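Local coordinates for protein putative polyphosphate kinase 2 (Pseudomonas aeruginosa PAO1, PDB 3CZP) that transfers phosphate from inorganic polyphosphate to AMP to make ADP, and less efficiently to GMP, using magnesium, as a homodimer whose chains each carry two fused PPK2 domains, at residues A285-L290 / K481-I486; G403-K408 / N487-A492. All coordinates share one frame; numbering follows the deposited sequence.

Interaction 1 (A285-L290 / K481-I486); sequences ARLAGL and KVLRTI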
loop_
_atom_site.group_PDB
_atom_site.type_symbol
_atom_site.label_atom_id
_atom_site.label_comp_id
_atom_site.label_asym_id
_atom_site.label_seq_id
_atom_site.Cartn_x
_atom_site.Cartn_y
_atom_site.Cartn_z
ATOM N N ALA A 285 -4.382 -26.234 -21.684
ATOM C CA ALA A 285 -5.790 -26.042 -22.127
ATOM C C ALA A 285 -6.791 -26.242 -20.987
ATOM O O ALA A 285 -7.820 -25.525 -20.883
ATOM C CB ALA A 285 -6.113 -27.004 -23.303
ATOM N N ARG A 286 -6.503 -27.234 -20.137
ATOM C CA ARG A 286 -7.386 -27.586 -19.019
ATOM C C ARG A 286 -7.361 -26.431 -18.033
ATOM O O ARG A 286 -8.408 -25.978 -17.595
ATOM C CB ARG A 286 -6.905 -28.882 -18.353
ATOM C CG ARG A 286 -7.834 -29.453 -17.299
ATOM C CD ARG A 286 -7.259 -30.731 -16.775
ATOM N NE ARG A 286 -7.814 -31.131 -15.484
ATOM C CZ ARG A 286 -7.165 -31.886 -14.603
ATOM N NH1 ARG A 286 -5.921 -32.293 -14.837
ATOM N NH2 ARG A 286 -7.737 -32.212 -13.459
ATOM N N LEU A 287 -6.167 -25.920 -17.733
ATOM C CA LEU A 287 -6.042 -24.753 -16.834
ATOM C C LEU A 287 -6.751 -23.538 -17.411
ATOM O O LEU A 287 -7.491 -22.899 -16.699
ATOM C CB LEU A 287 -4.585 -24.384 -16.518
ATOM C CG LEU A 287 -4.412 -23.108 -15.639
ATOM C CD1 LEU A 287 -5.049 -23.317 -14.279
ATOM C CD2 LEU A 287 -2.983 -22.735 -15.475
ATOM N N ALA A 288 -6.547 -23.226 -18.687
ATOM C CA ALA A 288 -7.196 -22.070 -19.282
ATOM C C ALA A 288 -8.724 -22.198 -19.131
ATOM O O ALA A 288 -9.435 -21.224 -18.849
ATOM C CB ALA A 288 -6.815 -21.969 -20.734
ATOM N N GLY A 289 -9.239 -23.408 -19.310
ATOM C CA GLY A 289 -10.688 -23.588 -19.294
ATOM C C GLY A 289 -11.238 -23.489 -17.894
ATOM O O GLY A 289 -12.325 -22.962 -17.682
ATOM N N LEU A 290 -10.477 -23.978 -16.914
ATOM C CA LEU A 290 -10.910 -23.960 -15.503
ATOM C C LEU A 290 -10.967 -22.562 -14.950
ATOM O O LEU A 290 -11.831 -22.272 -14.120
ATOM C CB LEU A 290 -10.003 -24.828 -14.635
ATOM C CG LEU A 290 -10.184 -26.346 -14.808
ATOM C CD1 LEU A 290 -8.976 -27.079 -14.268
ATOM C CD2 LEU A 290 -11.448 -26.821 -14.122
ATOM N N LYS A 481 3.428 -32.160 -13.918
ATOM C CA LYS A 481 2.916 -32.412 -12.571
ATOM C C LYS A 481 2.412 -31.117 -11.864
ATOM O O LYS A 481 1.344 -31.103 -11.244
ATOM C CB LYS A 481 3.991 -33.123 -11.749
ATOM C CG LYS A 481 3.612 -33.377 -10.331
ATOM C CD LYS A 481 4.535 -34.344 -9.647
ATOM C CE LYS A 481 3.966 -34.791 -8.270
ATOM N NZ LYS A 481 4.564 -36.070 -7.786
ATOM N N VAL A 482 3.141 -30.021 -12.040
ATOM C CA VAL A 482 2.752 -28.728 -11.469
ATOM C C VAL A 482 1.410 -28.298 -12.054
ATOM O O VAL A 482 0.462 -27.971 -11.321
ATOM C CB VAL A 482 3.861 -27.628 -11.727
ATOM C CG1 VAL A 482 3.294 -26.252 -11.528
ATOM C CG2 VAL A 482 5.097 -27.842 -10.799
ATOM N N LEU A 483 1.323 -28.331 -13.379
ATOM C CA LEU A 483 0.091 -27.941 -14.050
ATOM C C LEU A 483 -1.042 -28.892 -13.625
ATOM O O LEU A 483 -2.100 -28.440 -13.210
ATOM C CB LEU A 483 0.259 -27.943 -15.568
ATOM C CG LEU A 483 0.770 -26.654 -16.237
ATOM C CD1 LEU A 483 1.509 -27.033 -17.495
ATOM C CD2 LEU A 483 -0.363 -25.694 -16.556
ATOM N N ARG A 484 -0.801 -30.198 -13.672
ATOM C CA ARG A 484 -1.874 -31.152 -13.342
ATOM C C ARG A 484 -2.426 -30.959 -11.919
ATOM O O ARG A 484 -3.620 -31.077 -11.699
ATOM C CB ARG A 484 -1.395 -32.548 -13.476
ATOM C CG ARG A 484 -2.493 -33.589 -13.459
ATOM C CD ARG A 484 -1.895 -34.960 -13.676
ATOM N NE ARG A 484 -1.538 -35.257 -15.057
ATOM C CZ ARG A 484 -0.305 -35.544 -15.508
ATOM N NH1 ARG A 484 -0.132 -35.849 -16.784
ATOM N NH2 ARG A 484 0.765 -35.476 -14.706
ATOM N N THR A 485 -1.534 -30.674 -10.975
ATOM C CA THR A 485 -1.915 -30.433 -9.598
ATOM C C THR A 485 -2.790 -29.202 -9.430
ATOM O O THR A 485 -3.814 -29.227 -8.705
ATOM C CB THR A 485 -0.704 -30.267 -8.680
ATOM O OG1 THR A 485 0.149 -31.415 -8.763
ATOM C CG2 THR A 485 -1.177 -30.070 -7.213
ATOM N N ILE A 486 -2.364 -28.105 -10.021
ATOM C CA ILE A 486 -3.181 -26.911 -10.042
ATOM C C ILE A 486 -4.585 -27.246 -10.539
ATOM O O ILE A 486 -5.550 -26.966 -9.861
ATOM C CB ILE A 486 -2.531 -25.779 -10.863
ATOM C CG1 ILE A 486 -1.272 -25.271 -10.129
ATOM C CG2 ILE A 486 -3.463 -24.590 -11.059
ATOM C CD1 ILE A 486 -0.461 -24.364 -10.999
#
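Asn487 CB lies over one face of the Arg286 guanidinium, and Arg484 CG lies at its edge, near its plane, 3.9 Å from Arg286 NH1; the guanidinium of Arg484 is turned 42° against that of Arg286. Both helices belong to the second PPK2 domain, of the P-loop NTPase clan, where helix 273-292 and helix 475-496 run roughly side by side in the same direction; the axes of the two segments pass 9.8 Å apart at 29°. The like charges do not touch, NE of Arg484 being 5.3 Å from Arg286 NH1, and acidic groups gather round Arg286. It forms salt bridges with Glu283, Asp488 and Glu491, which should offset its charge and fix the rotation of its head, while Arg484 NH1 bonds to Gln279. The Arg286 chain stands extended from CG to NE, with CG anti to the backbone nitrogen (chi1 -172°), which carries the charged end across to the second helix. On the buried side Leu287 divides its methyls between two partners. CD2 meets Leu483 CD2 at 4.1 Å, the two leucines crossing at about a right angle, and Val320 of helix 313-321 packs against both Leu287 and Ile486. No hydrogen bond joins the segments, and the closest apolar approach is Leu287 CD1 to Ile486 CG2 at 3.8 Å.

Interaction 2 (G403-K408 / N487-A492); sequences GIIVVK and NDAIEA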
loop_
_atom_site.group_PDB
_atom_site.type_symbol
_atom_site.label_atom_id
_atom_site.label_comp_id
_atom_site.label_asym_id
_atom_site.label_seq_id
_atom_site.Cartn_x
_atom_site.Cartn_y
_atom_site.Cartn_z
ATOM N N GLY A 403 -12.475 -19.172 0.285
ATOM C CA GLY A 403 -12.656 -19.805 -1.057
ATOM C C GLY A 403 -11.396 -19.718 -1.933
ATOM O O GLY A 403 -11.424 -20.011 -3.120
ATOM N N ILE A 404 -10.274 -19.307 -1.350
ATOM C CA ILE A 404 -9.006 -19.286 -2.065
ATOM C C ILE A 404 -8.487 -20.698 -2.136
ATOM O O ILE A 404 -8.439 -21.414 -1.145
ATOM C CB ILE A 404 -7.954 -18.336 -1.415
ATOM C CG1 ILE A 404 -8.582 -16.926 -1.228
ATOM C CG2 ILE A 404 -6.673 -18.341 -2.219
ATOM C CD1 ILE A 404 -7.609 -15.785 -0.878
ATOM N N ILE A 405 -8.117 -21.084 -3.351
ATOM C CA ILE A 405 -7.505 -22.368 -3.656
ATOM C C ILE A 405 -6.013 -22.283 -3.469
ATOM O O ILE A 405 -5.345 -21.592 -4.183
ATOM C CB ILE A 405 -7.844 -22.779 -5.099
ATOM C CG1 ILE A 405 -9.372 -22.782 -5.306
ATOM C CG2 ILE A 405 -7.244 -24.176 -5.464
ATOM C CD1 ILE A 405 -9.756 -22.937 -6.744
ATOM N N VAL A 406 -5.481 -23.022 -2.519
ATOM C CA VAL A 406 -4.078 -22.946 -2.182
ATOM C C VAL A 406 -3.316 -24.233 -2.615
ATOM O O VAL A 406 -3.622 -25.367 -2.160
ATOM C CB VAL A 406 -3.945 -22.700 -0.690
ATOM C CG1 VAL A 406 -2.498 -22.707 -0.268
ATOM C CG2 VAL A 406 -4.692 -21.390 -0.293
ATOM N N VAL A 407 -2.341 -24.050 -3.507
ATOM C CA VAL A 407 -1.513 -25.145 -3.997
ATOM C C VAL A 407 -0.053 -24.849 -3.632
ATOM O O VAL A 407 0.381 -23.717 -3.779
ATOM C CB VAL A 407 -1.758 -25.332 -5.511
ATOM C CG1 VAL A 407 -1.042 -26.547 -5.996
ATOM C CG2 VAL A 407 -3.319 -25.552 -5.771
ATOM N N LYS A 408 0.685 -25.838 -3.119
ATOM C CA LYS A 408 2.055 -25.644 -2.620
ATOM C C LYS A 408 3.024 -26.693 -3.190
ATOM O O LYS A 408 2.807 -27.890 -3.039
ATOM C CB LYS A 408 2.053 -25.775 -1.083
ATOM C CG LYS A 408 1.303 -24.680 -0.332
ATOM C CD LYS A 408 1.485 -24.837 1.175
ATOM C CE LYS A 408 0.730 -26.011 1.771
ATOM N NZ LYS A 408 0.671 -26.026 3.325
ATOM N N ASN A 487 -4.670 -27.873 -11.707
ATOM C CA ASN A 487 -5.920 -28.256 -12.318
ATOM C C ASN A 487 -6.743 -29.197 -11.449
ATOM O O ASN A 487 -7.954 -29.004 -11.325
ATOM C CB ASN A 487 -5.659 -28.949 -13.683
ATOM C CG ASN A 487 -5.081 -27.988 -14.762
ATOM O OD1 ASN A 487 -5.232 -26.773 -14.668
ATOM N ND2 ASN A 487 -4.446 -28.554 -15.801
ATOM N N ASP A 488 -6.106 -30.237 -10.883
ATOM C CA ASP A 488 -6.828 -31.146 -9.938
ATOM C C ASP A 488 -7.417 -30.329 -8.753
ATOM O O ASP A 488 -8.535 -30.588 -8.307
ATOM C CB ASP A 488 -5.907 -32.229 -9.337
ATOM C CG ASP A 488 -5.473 -33.270 -10.329
ATOM O OD1 ASP A 488 -6.044 -33.344 -11.443
ATOM O OD2 ASP A 488 -4.539 -34.041 -9.968
ATOM N N ALA A 489 -6.643 -29.368 -8.235
ATOM C CA ALA A 489 -7.081 -28.551 -7.087
ATOM C C ALA A 489 -8.292 -27.642 -7.402
ATOM O O ALA A 489 -9.213 -27.531 -6.605
ATOM C CB ALA A 489 -5.906 -27.737 -6.485
ATOM N N ILE A 490 -8.293 -27.001 -8.561
ATOM C CA ILE A 490 -9.457 -26.193 -9.017
ATOM C C ILE A 490 -10.691 -27.080 -9.250
ATOM O O ILE A 490 -11.769 -26.776 -8.767
ATOM C CB ILE A 490 -9.157 -25.405 -10.312
ATOM C CG1 ILE A 490 -7.990 -24.415 -10.121
ATOM C CG2 ILE A 490 -10.392 -24.650 -10.771
ATOM C CD1 ILE A 490 -7.437 -23.794 -11.451
ATOM N N GLU A 491 -10.556 -28.181 -9.989
ATOM C CA GLU A 491 -11.693 -29.085 -10.152
ATOM C C GLU A 491 -12.279 -29.550 -8.805
ATOM O O GLU A 491 -13.498 -29.624 -8.648
ATOM C CB GLU A 491 -11.293 -30.285 -11.019
ATOM C CG GLU A 491 -10.954 -29.882 -12.483
ATOM C CD GLU A 491 -10.745 -31.084 -13.397
ATOM O OE1 GLU A 491 -10.930 -32.234 -12.911
ATOM O OE2 GLU A 491 -10.403 -30.867 -14.591
ATOM N N ALA A 492 -11.394 -29.876 -7.855
ATOM C CA ALA A 492 -11.795 -30.335 -6.549
ATOM C C ALA A 492 -12.655 -29.326 -5.810
ATOM O O ALA A 492 -13.689 -29.699 -5.197
ATOM C CB ALA A 492 -10.578 -30.681 -5.703
#
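A helix packed on a face of the five-stranded parallel sheet of the second PPK2 domain, with the 2-3-1-4-5 strand order of a P-loop kinase core, sets the frame for this contact. Helix 475-496 runs nearly antiparallel to strand 404-412; the axes of the two segments pass 8.9 Å apart at 153°. Alternation along the strand sends Ile405 and Val407 toward the helix and Val406 away from it. The small side chain of Ala489 meets both Ile405 and Val407: its CB receives Ile405 CG2 at 3.9 Å. Ile405 holds CG1 beside its backbone nitrogen and anti to its carbonyl carbon (chi1 -55°), and the two branches part company, CG2 going to Ala489 while CD1 reaches further round the helix. There CD1 lies 4.0 Å from Ile490 CA and 4.1 Å from Ile490 CG1, the two isoleucine side chains crossing at about a right angle. Leu301 of the adjacent strand 300-307 touches both isoleucines and extends the apolar layer across the sheet. Ile405 and Val407 also make backbone hydrogen bonds to that central strand, which tie the packed residues into the sheet. The contact itself is wholly apolar, and its tightest point is Val407 CG2 against Ala489 CB at 3.5 Å, shorter than usual for two carbons.

Helix 475-496 serves both contacts, with the sheet against it in interaction 2 and helix 273-292 beside it in interaction 1. Both bury mostly aliphatic side chains, but interaction 2, against the sheet, is purely apolar, whereas interaction 1 passes from a leucine and isoleucine interior to a partly exposed, charged border. The two meet where Arg286 grips the next turn of the shared helix: its NE lies 2.8 Å from Glu491 OE2 and its NH2 2.9 Å from Asp488 OD1, both salt bridges. Asn487, packed against Arg286 and Leu287, lies at the same junction. Their segments alternate along the chain, and together they join helix 273-292, strand 404-412 and helix 475-496 within one PPK2 domain.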